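Side-chain contacts in structural protein ORF273 (Acidianus two-tailed virus, PDB 4ART), which is a virion protein of unestablished role, a thermo- and acid-stable protein with a new fold from an archaeal virus: residues L31-I34 and V35-E38; S71-D74 and I75-K79; R97-D100 and E101-D105; F119-K123 and A124-I128; S227-D230 and D231-I235. All blocks are in the same frame, centred on the assembly; numbering follows the deposited sequence.

Contact 1: L31-I34 and V35-E38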
loop_
_atom_site.group_PDB
_atom_site.type_symbol
_atom_site.label_atom_id
_atom_site.label_comp_id
_atom_site.label_asym_id
_atom_site.label_seq_id
_atom_site.Cartn_x
_atom_site.Cartn_y
_atom_site.Cartn_z
ATOM N N LEU A 31 -10.852 -21.336 11.207
ATOM C CA LEU A 31 -10.219 -20.616 10.105
ATOM C C LEU A 31 -8.833 -20.095 10.476
ATOM O O LEU A 31 -7.927 -20.174 9.655
ATOM C CB LEU A 31 -11.120 -19.453 9.614
ATOM C CG LEU A 31 -12.335 -19.851 8.763
ATOM C CD1 LEU A 31 -13.313 -18.683 8.665
ATOM C CD2 LEU A 31 -11.911 -20.335 7.352
ATOM N N ALA A 32 -8.675 -19.551 11.702
ATOM C CA ALA A 32 -7.400 -19.025 12.191
ATOM C C ALA A 32 -6.352 -20.147 12.326
ATOM O O ALA A 32 -5.213 -19.945 11.933
ATOM C CB ALA A 32 -7.600 -18.311 13.507
ATOM N N ASP A 33 -6.755 -21.349 12.814
ATOM C CA ASP A 33 -5.845 -22.498 12.886
ATOM C C ASP A 33 -5.445 -22.991 11.478
ATOM O O ASP A 33 -4.288 -23.379 11.277
ATOM C CB ASP A 33 -6.423 -23.616 13.747
ATOM C CG ASP A 33 -6.566 -23.232 15.215
ATOM O OD1 ASP A 33 -5.881 -22.264 15.657
ATOM O OD2 ASP A 33 -7.370 -23.880 15.925
ATOM N N ILE A 34 -6.384 -22.931 10.497
ATOM C CA ILE A 34 -6.103 -23.292 9.096
ATOM C C ILE A 34 -5.001 -22.349 8.553
ATOM O O ILE A 34 -4.022 -22.822 7.984
ATOM C CB ILE A 34 -7.393 -23.320 8.206
ATOM C CG1 ILE A 34 -8.305 -24.535 8.574
ATOM C CG2 ILE A 34 -7.048 -23.325 6.695
ATOM C CD1 ILE A 34 -9.805 -24.347 8.184
ATOM N N VAL A 35 -5.140 -21.027 8.787
ATOM C CA VAL A 35 -4.158 -20.017 8.333
ATOM C C VAL A 35 -2.827 -20.250 9.046
ATOM O O VAL A 35 -1.820 -20.413 8.386
ATOM C CB VAL A 35 -4.677 -18.547 8.462
ATOM C CG1 VAL A 35 -3.546 -17.529 8.250
ATOM C CG2 VAL A 35 -5.819 -18.282 7.491
ATOM N N GLU A 36 -2.842 -20.350 10.387
ATOM C CA GLU A 36 -1.646 -20.617 11.188
ATOM C C GLU A 36 -0.874 -21.849 10.725
ATOM O O GLU A 36 0.345 -21.775 10.614
ATOM C CB GLU A 36 -2.012 -20.748 12.661
ATOM C CG GLU A 36 -0.852 -21.112 13.572
ATOM C CD GLU A 36 -0.920 -22.500 14.179
ATOM O OE1 GLU A 36 -2.003 -22.898 14.664
ATOM O OE2 GLU A 36 0.136 -23.172 14.214
ATOM N N ASN A 37 -1.578 -22.974 10.473
ATOM C CA ASN A 37 -0.978 -24.233 10.052
ATOM C C ASN A 37 -0.265 -24.100 8.738
ATOM O O ASN A 37 0.789 -24.697 8.552
ATOM C CB ASN A 37 -1.999 -25.354 9.980
ATOM C CG ASN A 37 -2.239 -26.041 11.305
ATOM O OD1 ASN A 37 -1.304 -26.362 12.050
ATOM N ND2 ASN A 37 -3.499 -26.328 11.609
ATOM N N GLU A 38 -0.843 -23.300 7.834
ATOM C CA GLU A 38 -0.280 -23.041 6.532
ATOM C C GLU A 38 0.958 -22.124 6.630
ATOM O O GLU A 38 1.981 -22.483 6.074
ATOM C CB GLU A 38 -1.365 -22.497 5.583
ATOM C CG GLU A 38 -0.948 -22.385 4.118
ATOM C CD GLU A 38 -0.355 -23.600 3.418
ATOM O OE1 GLU A 38 -0.674 -24.751 3.799
ATOM O OE2 GLU A 38 0.417 -23.388 2.457
#
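Val35 and Ile34 carry most of this contact, two turns in the middle of the amphipathic helix 23-44, which packs across the mixed beta-sheet. Val35 grips the turn before it through its backbone, Val35 N donating to Leu31 O at 3.0 Å. With CG1 anti to the backbone N (chi1 169°), Val35 CG2 falls beside that N, 3.6 Å from Leu31 O, alongside the same carbonyl that takes the N-H. Both Leu31 and Val35 lie on Ile141 and Ile61 of the sheet, while Ala32 rests on Val249, so the buried flank of the helix is a run of aliphatic groups. Ile34, at the margin of this flank, leans on Ile61 and accepts from Glu38 through its carbonyl.

The opposite character appears at Asp33. Its carboxylate and that of Glu36 meet obliquely, their planes 82° apart, with Asp33 OD1 and Glu36 OE1 4.1 Å from each other; two like charges so near would probably raise the cost of ionising both. Asp33 OD1 is also hydrogen-bonded to Tyr251 OH, which ties this edge of the helix to strand 247-253. One turn on, Asn37 ND2 lies 3.1 Å from Asp33 O without a hydrogen bond, the angle being poor; the bond to this oxygen comes from Asn37 N at 2.9 Å, and Asn37 CB lies 3.3 Å from Asp33 O.

Contact 2: S71-D74 and I75-K79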
loop_
_atom_site.group_PDB
_atom_site.type_symbol
_atom_site.label_atom_id
_atom_site.label_comp_id
_atom_site.label_asym_id
_atom_site.label_seq_id
_atom_site.Cartn_x
_atom_site.Cartn_y
_atom_site.Cartn_z
ATOM N N SER A 71 -3.187 -17.727 -6.533
ATOM C CA SER A 71 -2.663 -17.661 -7.905
ATOM C C SER A 71 -2.812 -19.006 -8.617
ATOM O O SER A 71 -3.314 -19.048 -9.741
ATOM C CB SER A 71 -1.195 -17.225 -7.907
ATOM O OG SER A 71 -0.437 -18.063 -7.042
ATOM N N ASP A 72 -2.378 -20.097 -7.948
ATOM C CA ASP A 72 -2.459 -21.468 -8.465
ATOM C C ASP A 72 -3.930 -21.866 -8.639
ATOM O O ASP A 72 -4.299 -22.368 -9.700
ATOM C CB ASP A 72 -1.775 -22.472 -7.494
ATOM C CG ASP A 72 -0.274 -22.326 -7.265
ATOM O OD1 ASP A 72 0.420 -21.794 -8.164
ATOM O OD2 ASP A 72 0.215 -22.804 -6.211
ATOM N N TYR A 73 -4.768 -21.594 -7.607
ATOM C CA TYR A 73 -6.185 -21.936 -7.582
ATOM C C TYR A 73 -6.937 -21.305 -8.746
ATOM O O TYR A 73 -7.749 -21.983 -9.394
ATOM C CB TYR A 73 -6.822 -21.598 -6.220
ATOM C CG TYR A 73 -8.153 -22.270 -6.002
ATOM C CD1 TYR A 73 -9.333 -21.700 -6.481
ATOM C CD2 TYR A 73 -8.240 -23.484 -5.336
ATOM C CE1 TYR A 73 -10.560 -22.323 -6.298
ATOM C CE2 TYR A 73 -9.468 -24.106 -5.129
ATOM C CZ TYR A 73 -10.625 -23.523 -5.622
ATOM O OH TYR A 73 -11.831 -24.155 -5.481
ATOM N N ASP A 74 -6.621 -20.031 -9.056
ATOM C CA ASP A 74 -7.197 -19.298 -10.185
ATOM C C ASP A 74 -6.918 -19.986 -11.513
ATOM O O ASP A 74 -7.784 -19.948 -12.387
ATOM C CB ASP A 74 -6.711 -17.836 -10.216
ATOM C CG ASP A 74 -7.290 -16.950 -9.102
ATOM O OD1 ASP A 74 -8.370 -17.282 -8.572
ATOM O OD2 ASP A 74 -6.665 -15.924 -8.776
ATOM N N ILE A 75 -5.710 -20.611 -11.672
ATOM C CA ILE A 75 -5.309 -21.352 -12.880
ATOM C C ILE A 75 -6.137 -22.639 -12.974
ATOM O O ILE A 75 -6.646 -22.955 -14.048
ATOM C CB ILE A 75 -3.773 -21.619 -12.941
ATOM C CG1 ILE A 75 -2.912 -20.321 -12.826
ATOM C CG2 ILE A 75 -3.364 -22.498 -14.132
ATOM C CD1 ILE A 75 -2.666 -19.354 -14.042
ATOM N N GLU A 76 -6.301 -23.350 -11.846
ATOM C CA GLU A 76 -7.114 -24.574 -11.759
ATOM C C GLU A 76 -8.594 -24.299 -12.084
ATOM O O GLU A 76 -9.237 -25.135 -12.712
ATOM C CB GLU A 76 -6.954 -25.260 -10.389
ATOM C CG GLU A 76 -5.545 -25.758 -10.099
ATOM C CD GLU A 76 -5.035 -26.851 -11.021
ATOM O OE1 GLU A 76 -5.270 -28.040 -10.707
ATOM O OE2 GLU A 76 -4.412 -26.520 -12.057
ATOM N N VAL A 77 -9.110 -23.105 -11.728
ATOM C CA VAL A 77 -10.477 -22.676 -12.062
ATOM C C VAL A 77 -10.564 -22.471 -13.585
ATOM O O VAL A 77 -11.466 -23.022 -14.236
ATOM C CB VAL A 77 -10.922 -21.420 -11.255
ATOM C CG1 VAL A 77 -12.253 -20.878 -11.779
ATOM C CG2 VAL A 77 -11.032 -21.741 -9.764
ATOM N N GLU A 78 -9.583 -21.722 -14.136
ATOM C CA GLU A 78 -9.397 -21.402 -15.562
ATOM C C GLU A 78 -9.317 -22.673 -16.440
ATOM O O GLU A 78 -9.600 -22.597 -17.640
ATOM C CB GLU A 78 -8.127 -20.524 -15.730
ATOM C CG GLU A 78 -8.172 -19.559 -16.906
ATOM C CD GLU A 78 -6.882 -18.883 -17.345
ATOM O OE1 GLU A 78 -5.811 -19.139 -16.745
ATOM O OE2 GLU A 78 -6.945 -18.102 -18.322
ATOM N N LYS A 79 -8.944 -23.830 -15.831
ATOM C CA LYS A 79 -8.796 -25.164 -16.438
ATOM C C LYS A 79 -10.050 -26.012 -16.272
ATOM O O LYS A 79 -10.181 -27.041 -16.917
ATOM C CB LYS A 79 -7.628 -25.929 -15.786
ATOM C CG LYS A 79 -6.252 -25.553 -16.288
ATOM C CD LYS A 79 -5.172 -26.377 -15.616
ATOM C CE LYS A 79 -3.788 -25.866 -15.925
ATOM N NZ LYS A 79 -2.782 -26.385 -14.962
HETATM O O HOH W 1 -2.435 -24.126 -10.614
#
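Apolar contact between side chains centres on Tyr73 and Val77, one turn apart. With its CG anti to the backbone N (chi1 -164°), the Tyr73 ring leans toward the next turn, and CE1 comes to 3.5 Å from Val77 CG2, which approaches the ring obliquely. The same methyl sits 3.3 Å from Tyr73 O. Tyr73 OH is hydrogen-bonded to Ser83 O, so the ring is held at its far end too.

Backbone bonds run from Glu76 N to Asp72 O, from Val77 N to Tyr73 O and from Glu78 N to Asp74 O, whereas those from Ile75 N are weak.

Charge and water gather on the exposed flank. Lys79 NZ forms a salt bridge with Glu76 OE2 at 3.3 Å, and a water donates to Asp72 O at 2.7 Å and, weakly, to Glu76 OE2. Asp74 OD1 instead binds Tyr60 OH on strand 58-62. Together these features mark a short amphipathic surface helix, 70-78, entered directly from edge strand 67-69 of the mixed sheet.

Contact 3: R97-D100 and E101-D105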
loop_
_atom_site.group_PDB
_atom_site.type_symbol
_atom_site.label_atom_id
_atom_site.label_comp_id
_atom_site.label_asym_id
_atom_site.label_seq_id
_atom_site.Cartn_x
_atom_site.Cartn_y
_atom_site.Cartn_z
ATOM N N ARG A 97 8.686 -6.250 9.587
ATOM C CA ARG A 97 9.913 -6.312 10.372
ATOM C C ARG A 97 9.974 -5.157 11.393
ATOM O O ARG A 97 10.920 -5.069 12.180
ATOM C CB ARG A 97 11.157 -6.389 9.452
ATOM C CG ARG A 97 11.342 -7.792 8.837
ATOM C CD ARG A 97 12.494 -7.923 7.849
ATOM N NE ARG A 97 12.415 -9.160 7.052
ATOM C CZ ARG A 97 12.930 -10.337 7.403
ATOM N NH1 ARG A 97 13.579 -10.470 8.555
ATOM N NH2 ARG A 97 12.811 -11.385 6.600
ATOM N N ASP A 98 8.937 -4.301 11.399
ATOM C CA ASP A 98 8.790 -3.170 12.321
ATOM C C ASP A 98 7.589 -3.452 13.210
ATOM O O ASP A 98 6.497 -3.717 12.699
ATOM C CB ASP A 98 8.616 -1.829 11.555
ATOM C CG ASP A 98 8.385 -0.622 12.464
ATOM O OD1 ASP A 98 9.097 -0.502 13.489
ATOM O OD2 ASP A 98 7.499 0.216 12.141
ATOM N N PHE A 99 7.796 -3.402 14.533
ATOM C CA PHE A 99 6.757 -3.699 15.519
ATOM C C PHE A 99 5.566 -2.761 15.508
ATOM O O PHE A 99 4.436 -3.204 15.692
ATOM C CB PHE A 99 7.324 -3.825 16.934
ATOM C CG PHE A 99 6.396 -4.622 17.829
ATOM C CD1 PHE A 99 6.273 -5.999 17.679
ATOM C CD2 PHE A 99 5.636 -3.993 18.806
ATOM C CE1 PHE A 99 5.406 -6.734 18.490
ATOM C CE2 PHE A 99 4.790 -4.734 19.638
ATOM C CZ PHE A 99 4.668 -6.097 19.461
ATOM N N ASP A 100 5.819 -1.474 15.307
ATOM C CA ASP A 100 4.788 -0.446 15.266
ATOM C C ASP A 100 3.859 -0.658 14.074
ATOM O O ASP A 100 2.646 -0.493 14.203
ATOM C CB ASP A 100 5.434 0.944 15.224
ATOM C CG ASP A 100 6.294 1.272 16.438
ATOM O OD1 ASP A 100 5.783 1.152 17.591
ATOM O OD2 ASP A 100 7.475 1.640 16.244
ATOM N N GLU A 101 4.437 -1.050 12.923
ATOM C CA GLU A 101 3.729 -1.319 11.671
ATOM C C GLU A 101 2.915 -2.591 11.812
ATOM O O GLU A 101 1.773 -2.634 11.358
ATOM C CB GLU A 101 4.722 -1.439 10.512
ATOM C CG GLU A 101 4.047 -1.317 9.159
ATOM C CD GLU A 101 4.988 -1.233 7.975
ATOM O OE1 GLU A 101 6.038 -0.556 8.090
ATOM O OE2 GLU A 101 4.664 -1.831 6.923
ATOM N N PHE A 102 3.496 -3.618 12.453
ATOM C CA PHE A 102 2.827 -4.878 12.769
ATOM C C PHE A 102 1.551 -4.596 13.576
ATOM O O PHE A 102 0.477 -5.032 13.184
ATOM C CB PHE A 102 3.781 -5.800 13.574
ATOM C CG PHE A 102 3.181 -7.080 14.108
ATOM C CD1 PHE A 102 2.718 -8.068 13.242
ATOM C CD2 PHE A 102 3.154 -7.334 15.470
ATOM C CE1 PHE A 102 2.187 -9.261 13.736
ATOM C CE2 PHE A 102 2.625 -8.535 15.961
ATOM C CZ PHE A 102 2.150 -9.488 15.092
ATOM N N LEU A 103 1.663 -3.817 14.658
ATOM C CA LEU A 103 0.509 -3.470 15.510
ATOM C C LEU A 103 -0.517 -2.649 14.748
ATOM O O LEU A 103 -1.716 -2.903 14.855
ATOM C CB LEU A 103 0.971 -2.733 16.772
ATOM C CG LEU A 103 1.843 -3.517 17.747
ATOM C CD1 LEU A 103 2.183 -2.646 18.935
ATOM C CD2 LEU A 103 1.174 -4.831 18.197
ATOM N N PHE A 104 -0.043 -1.720 13.910
ATOM C CA PHE A 104 -0.939 -0.911 13.092
ATOM C C PHE A 104 -1.712 -1.772 12.070
ATOM O O PHE A 104 -2.916 -1.604 11.901
ATOM C CB PHE A 104 -0.188 0.253 12.434
ATOM C CG PHE A 104 -1.066 1.075 11.547
ATOM C CD1 PHE A 104 -1.936 2.021 12.090
ATOM C CD2 PHE A 104 -1.048 0.895 10.173
ATOM C CE1 PHE A 104 -2.801 2.745 11.273
ATOM C CE2 PHE A 104 -1.882 1.655 9.354
ATOM C CZ PHE A 104 -2.751 2.582 9.910
ATOM N N ASP A 105 -1.018 -2.690 11.400
ATOM C CA ASP A 105 -1.625 -3.606 10.442
ATOM C C ASP A 105 -2.668 -4.503 11.123
ATOM O O ASP A 105 -3.700 -4.740 10.532
ATOM C CB ASP A 105 -0.552 -4.472 9.757
ATOM C CG ASP A 105 0.343 -3.744 8.759
ATOM O OD1 ASP A 105 0.207 -2.492 8.628
ATOM O OD2 ASP A 105 1.210 -4.410 8.148
#
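The Phe99 ring meets two side chains of the following turn, Phe102 through CE1 and Leu103 through CE2. Toward Phe102 the approach is oblique: the planes stand at 45°, the centroids 5.8 Å apart, and Phe99 CE1 comes to 3.8 Å from Phe102 CD2. Leu103 meets the other half of the ring, its CD1 only 3.4 Å from Phe99 CE2, and its CG lies 3.3 Å from Phe99 O. A chi1 of -158° points Phe99 CG away from the backbone N and swings the ring out to the side on which Phe102 and Leu103 stand. Phe99 and Phe102 also rest on Tyr154 of the sheet.

At the start of the helix the side chains of Asp98 and Glu101 cross at about a right angle, their carboxylate planes 75° apart. Asp98 OD2 accepts a weak bond from Glu101 N at 3.4 Å, while Asp98 O takes a stronger one from Phe102 N at 3.0 Å. The acidic cap would probably interact favourably with the helix dipole. This is an aspartate N-cap opening helix 99-108, two residues after the end of strand 87-96.

Contact 4: F119-K123 and A124-I128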
loop_
_atom_site.group_PDB
_atom_site.type_symbol
_atom_site.label_atom_id
_atom_site.label_comp_id
_atom_site.label_asym_id
_atom_site.label_seq_id
_atom_site.Cartn_x
_atom_site.Cartn_y
_atom_site.Cartn_z
ATOM N N PHE A 119 -16.192 -8.481 -3.706
ATOM C CA PHE A 119 -16.760 -9.575 -2.921
ATOM C C PHE A 119 -18.256 -9.346 -2.629
ATOM O O PHE A 119 -19.030 -10.270 -2.823
ATOM C CB PHE A 119 -15.942 -9.811 -1.632
ATOM C CG PHE A 119 -14.465 -10.185 -1.814
ATOM C CD1 PHE A 119 -14.015 -10.780 -2.983
ATOM C CD2 PHE A 119 -13.542 -10.002 -0.779
ATOM C CE1 PHE A 119 -12.660 -11.169 -3.125
ATOM C CE2 PHE A 119 -12.185 -10.389 -0.934
ATOM C CZ PHE A 119 -11.761 -10.962 -2.102
ATOM N N TYR A 120 -18.670 -8.114 -2.245
ATOM C CA TYR A 120 -20.092 -7.805 -1.987
ATOM C C TYR A 120 -20.901 -7.918 -3.265
ATOM O O TYR A 120 -21.941 -8.580 -3.262
ATOM C CB TYR A 120 -20.310 -6.407 -1.340
ATOM C CG TYR A 120 -21.781 -6.007 -1.313
ATOM C CD1 TYR A 120 -22.619 -6.423 -0.279
ATOM C CD2 TYR A 120 -22.350 -5.273 -2.358
ATOM C CE1 TYR A 120 -23.987 -6.134 -0.293
ATOM C CE2 TYR A 120 -23.709 -4.947 -2.366
ATOM C CZ TYR A 120 -24.526 -5.381 -1.332
ATOM O OH TYR A 120 -25.869 -5.077 -1.362
ATOM N N LEU A 121 -20.447 -7.245 -4.359
ATOM C CA LEU A 121 -21.146 -7.272 -5.639
ATOM C C LEU A 121 -21.432 -8.686 -6.120
ATOM O O LEU A 121 -22.567 -8.996 -6.472
ATOM C CB LEU A 121 -20.398 -6.476 -6.708
ATOM C CG LEU A 121 -20.433 -4.943 -6.590
ATOM C CD1 LEU A 121 -19.436 -4.327 -7.520
ATOM C CD2 LEU A 121 -21.822 -4.363 -6.854
ATOM N N GLU A 122 -20.421 -9.551 -6.082
ATOM C CA GLU A 122 -20.524 -10.945 -6.527
ATOM C C GLU A 122 -21.391 -11.812 -5.640
ATOM O O GLU A 122 -22.097 -12.693 -6.145
ATOM C CB GLU A 122 -19.142 -11.557 -6.709
ATOM C CG GLU A 122 -18.482 -10.936 -7.908
ATOM C CD GLU A 122 -17.028 -11.229 -8.203
ATOM O OE1 GLU A 122 -16.358 -11.966 -7.441
ATOM O OE2 GLU A 122 -16.574 -10.755 -9.264
ATOM N N LYS A 123 -21.350 -11.557 -4.329
ATOM C CA LYS A 123 -22.160 -12.277 -3.348
ATOM C C LYS A 123 -23.623 -11.886 -3.533
ATOM O O LYS A 123 -24.476 -12.730 -3.349
ATOM C CB LYS A 123 -21.672 -12.017 -1.901
ATOM C CG LYS A 123 -21.973 -13.150 -0.948
ATOM C CD LYS A 123 -21.627 -12.840 0.497
ATOM C CE LYS A 123 -22.041 -13.999 1.362
ATOM N NZ LYS A 123 -21.503 -13.904 2.745
ATOM N N ALA A 124 -23.902 -10.628 -3.950
ATOM C CA ALA A 124 -25.257 -10.107 -4.187
ATOM C C ALA A 124 -25.839 -10.506 -5.555
ATOM O O ALA A 124 -26.994 -10.188 -5.837
ATOM C CB ALA A 124 -25.279 -8.591 -4.027
ATOM N N GLY A 125 -25.045 -11.179 -6.391
ATOM C CA GLY A 125 -25.485 -11.645 -7.700
ATOM C C GLY A 125 -25.004 -10.834 -8.888
ATOM O O GLY A 125 -25.268 -11.220 -10.028
ATOM N N PHE A 126 -24.353 -9.683 -8.646
ATOM C CA PHE A 126 -23.817 -8.876 -9.742
ATOM C C PHE A 126 -22.551 -9.558 -10.317
ATOM O O PHE A 126 -21.888 -10.343 -9.630
ATOM C CB PHE A 126 -23.494 -7.440 -9.274
ATOM C CG PHE A 126 -24.696 -6.590 -8.929
ATOM C CD1 PHE A 126 -25.214 -6.575 -7.642
ATOM C CD2 PHE A 126 -25.310 -5.805 -9.894
ATOM C CE1 PHE A 126 -26.339 -5.783 -7.328
ATOM C CE2 PHE A 126 -26.414 -4.991 -9.580
ATOM C CZ PHE A 126 -26.923 -4.981 -8.299
ATOM N N ARG A 127 -22.276 -9.319 -11.601
ATOM C CA ARG A 127 -21.096 -9.821 -12.325
ATOM C C ARG A 127 -20.304 -8.603 -12.810
ATOM O O ARG A 127 -20.910 -7.682 -13.343
ATOM C CB ARG A 127 -21.499 -10.735 -13.515
ATOM C CG ARG A 127 -21.672 -12.201 -13.104
ATOM C CD ARG A 127 -21.855 -13.140 -14.294
ATOM N NE ARG A 127 -21.605 -14.548 -13.944
ATOM C CZ ARG A 127 -22.528 -15.399 -13.491
ATOM N NH1 ARG A 127 -23.785 -15.004 -13.323
ATOM N NH2 ARG A 127 -22.197 -16.651 -13.197
ATOM N N ILE A 128 -18.982 -8.563 -12.560
ATOM C CA ILE A 128 -18.118 -7.458 -12.975
ATOM C C ILE A 128 -17.495 -7.873 -14.302
ATOM O O ILE A 128 -16.699 -8.825 -14.357
ATOM C CB ILE A 128 -17.071 -7.040 -11.866
ATOM C CG1 ILE A 128 -17.765 -6.694 -10.538
ATOM C CG2 ILE A 128 -16.178 -5.878 -12.314
ATOM C CD1 ILE A 128 -16.932 -6.839 -9.325
HETATM O O HOH W 2 -17.929 -10.861 -11.696
#
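Leu121 and Phe126 both set CG beside the backbone N (chi1 -73° and -69°), and this turns their side chains together, Leu121 CD2 lying 4.1 Å from Phe126 CD1. The other Leu121 branch, CD1, meets Ile128 CD1 at 4.0 Å, the two chains crossing at about a right angle. Leu121 thus bridges the last helical turn and strand 127-128, in a cluster shared with Ile186.

Between them the chain reverses at Gly125, whose positive phi of 103° belongs to a Schellman motif: Phe126 N donates to Leu121 O at 2.9 Å and Gly125 N weakly to Glu122 O. Leu121 O also lies in the plane of the Phe126 ring, at its edge. Ala124 CB covers one face of the Tyr120 ring, offset toward the rim.

The Glu122 chain, extended beyond CG, runs toward Ile128. A water donates to Glu122 OE2 at 2.8 Å and accepts from Ile128 N at 2.7 Å, while Glu122 OE1 accepts from Thr134 N. With both oxygens so supplied with donors, this buried carboxylate is probably stabilised as the anion.

Contact 5: S227-D230 and D231-I235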
loop_
_atom_site.group_PDB
_atom_site.type_symbol
_atom_site.label_atom_id
_atom_site.label_comp_id
_atom_site.label_asym_id
_atom_site.label_seq_id
_atom_site.Cartn_x
_atom_site.Cartn_y
_atom_site.Cartn_z
ATOM N N SER A 227 1.271 15.104 16.238
ATOM C CA SER A 227 0.262 16.129 15.987
ATOM C C SER A 227 -1.031 15.513 15.404
ATOM O O SER A 227 -2.088 16.116 15.510
ATOM C CB SER A 227 0.823 17.217 15.090
ATOM O OG SER A 227 0.938 16.707 13.774
ATOM N N PHE A 228 -0.945 14.258 14.902
ATOM C CA PHE A 228 -2.055 13.503 14.332
ATOM C C PHE A 228 -2.804 12.683 15.352
ATOM O O PHE A 228 -3.739 11.993 14.997
ATOM C CB PHE A 228 -1.572 12.592 13.175
ATOM C CG PHE A 228 -1.206 13.350 11.923
ATOM C CD1 PHE A 228 0.065 13.879 11.759
ATOM C CD2 PHE A 228 -2.144 13.552 10.912
ATOM C CE1 PHE A 228 0.397 14.599 10.596
ATOM C CE2 PHE A 228 -1.818 14.290 9.770
ATOM C CZ PHE A 228 -0.549 14.797 9.618
ATOM N N LYS A 229 -2.416 12.754 16.606
ATOM C CA LYS A 229 -3.011 11.985 17.715
ATOM C C LYS A 229 -4.511 12.205 17.870
ATOM O O LYS A 229 -5.275 11.244 17.868
ATOM C CB LYS A 229 -2.310 12.343 19.047
ATOM C CG LYS A 229 -2.793 11.521 20.262
ATOM C CD LYS A 229 -2.353 12.238 21.543
ATOM C CE LYS A 229 -2.214 11.313 22.718
ATOM N NZ LYS A 229 -2.304 12.045 24.017
ATOM N N ASP A 230 -4.919 13.469 18.068
ATOM C CA ASP A 230 -6.317 13.832 18.281
ATOM C C ASP A 230 -7.227 13.276 17.197
ATOM O O ASP A 230 -8.217 12.647 17.530
ATOM C CB ASP A 230 -6.497 15.336 18.419
ATOM C CG ASP A 230 -6.060 15.896 19.761
ATOM O OD1 ASP A 230 -5.639 15.097 20.641
ATOM O OD2 ASP A 230 -6.169 17.121 19.949
ATOM N N ASP A 231 -6.874 13.469 15.916
ATOM C CA ASP A 231 -7.670 12.965 14.797
ATOM C C ASP A 231 -7.677 11.440 14.707
ATOM O O ASP A 231 -8.729 10.887 14.456
ATOM C CB ASP A 231 -7.252 13.607 13.478
ATOM C CG ASP A 231 -7.353 15.114 13.452
ATOM O OD1 ASP A 231 -8.160 15.667 14.223
ATOM O OD2 ASP A 231 -6.670 15.734 12.604
ATOM N N ALA A 232 -6.528 10.772 14.939
ATOM C CA ALA A 232 -6.419 9.308 14.898
ATOM C C ALA A 232 -7.302 8.661 15.955
ATOM O O ALA A 232 -7.946 7.652 15.676
ATOM C CB ALA A 232 -4.978 8.890 15.117
ATOM N N LEU A 233 -7.314 9.231 17.175
ATOM C CA LEU A 233 -8.120 8.719 18.282
ATOM C C LEU A 233 -9.612 8.904 17.972
ATOM O O LEU A 233 -10.393 7.998 18.256
ATOM C CB LEU A 233 -7.717 9.421 19.577
ATOM C CG LEU A 233 -6.482 8.925 20.348
ATOM C CD1 LEU A 233 -5.317 8.463 19.511
ATOM C CD2 LEU A 233 -6.072 9.923 21.399
ATOM N N LYS A 234 -10.001 10.051 17.355
ATOM C CA LYS A 234 -11.384 10.309 16.926
ATOM C C LYS A 234 -11.835 9.240 15.927
ATOM O O LYS A 234 -12.907 8.657 16.083
ATOM C CB LYS A 234 -11.530 11.725 16.314
ATOM C CG LYS A 234 -12.249 12.691 17.243
ATOM C CD LYS A 234 -12.258 14.128 16.730
ATOM C CE LYS A 234 -12.829 15.059 17.787
ATOM N NZ LYS A 234 -13.348 16.338 17.217
ATOM N N ILE A 235 -10.980 8.937 14.937
ATOM C CA ILE A 235 -11.258 7.924 13.917
ATOM C C ILE A 235 -11.333 6.543 14.570
ATOM O O ILE A 235 -12.246 5.780 14.243
ATOM C CB ILE A 235 -10.221 7.986 12.777
ATOM C CG1 ILE A 235 -10.325 9.335 12.022
ATOM C CG2 ILE A 235 -10.401 6.784 11.824
ATOM C CD1 ILE A 235 -9.178 9.690 11.066
HETATM O O HOH W 3 -4.752 15.513 15.318
#
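Lys229 and Leu233 meet in the first turn of helix 229-242, which emerges from a short 3-10 segment. The closely packed part is here: Leu233 CD1 sits 3.2 Å from Lys229 O, and the bond from Leu233 N to the same oxygen is 2.9 Å, nearly along the C=O axis. The first torsion of Lys229 is trans (chi1 -176°), which lays the aliphatic start of the chain against Leu233, with Lys229 CG to Leu233 CD2 at 3.8 Å. Ala232 closes the inner side, its CB 3.3 Å from Phe228 O, which also accepts from Ala232 N. This side faces helix 210-221, where Tyr220 touches Phe228, Lys229 and Ala232.

The other side is looser and more polar. Asp230 and Lys234 are exposed and meet mainly through the backbone, Lys234 N donating to Asp230 O at 3.2 Å, and Lys229 runs on extended beyond its contact with Leu233. Asp231, partly exposed, turns toward the second subunit, where its OD2 comes near the like-charged Asp189 OD1 of that chain; Phe228 and Ser227 pack on Ala188 of the same neighbour. Where the 3-10 turn gives way to the helix, a water joins the ends of the turn, donating to Ser227 O at 2.7 Å and accepting from Asp231 N at 3.0 Å.

All five contacts are local, each formed within a helix or at one of its ends, and none touches another. Contacts 1 and 3 both pack on the mixed sheet, their centres 21 Å apart, and share strands 139-146 and 154-161 as supports. Contact 2 borders the same sheet at strand 58-62, its nearest atoms about 9 Å from contact 1. Contacts 2 and 5 are the farthest separated, with centres 43 Å apart on opposite sides of the chain's centre. The centres of contacts 4 and 5 lie 35 Å apart within a chain, yet both reach the dimer interface: Ile128 of contact 4 packs on Phe228 of the second subunit, in the 3-10 turn just before helix 229-242.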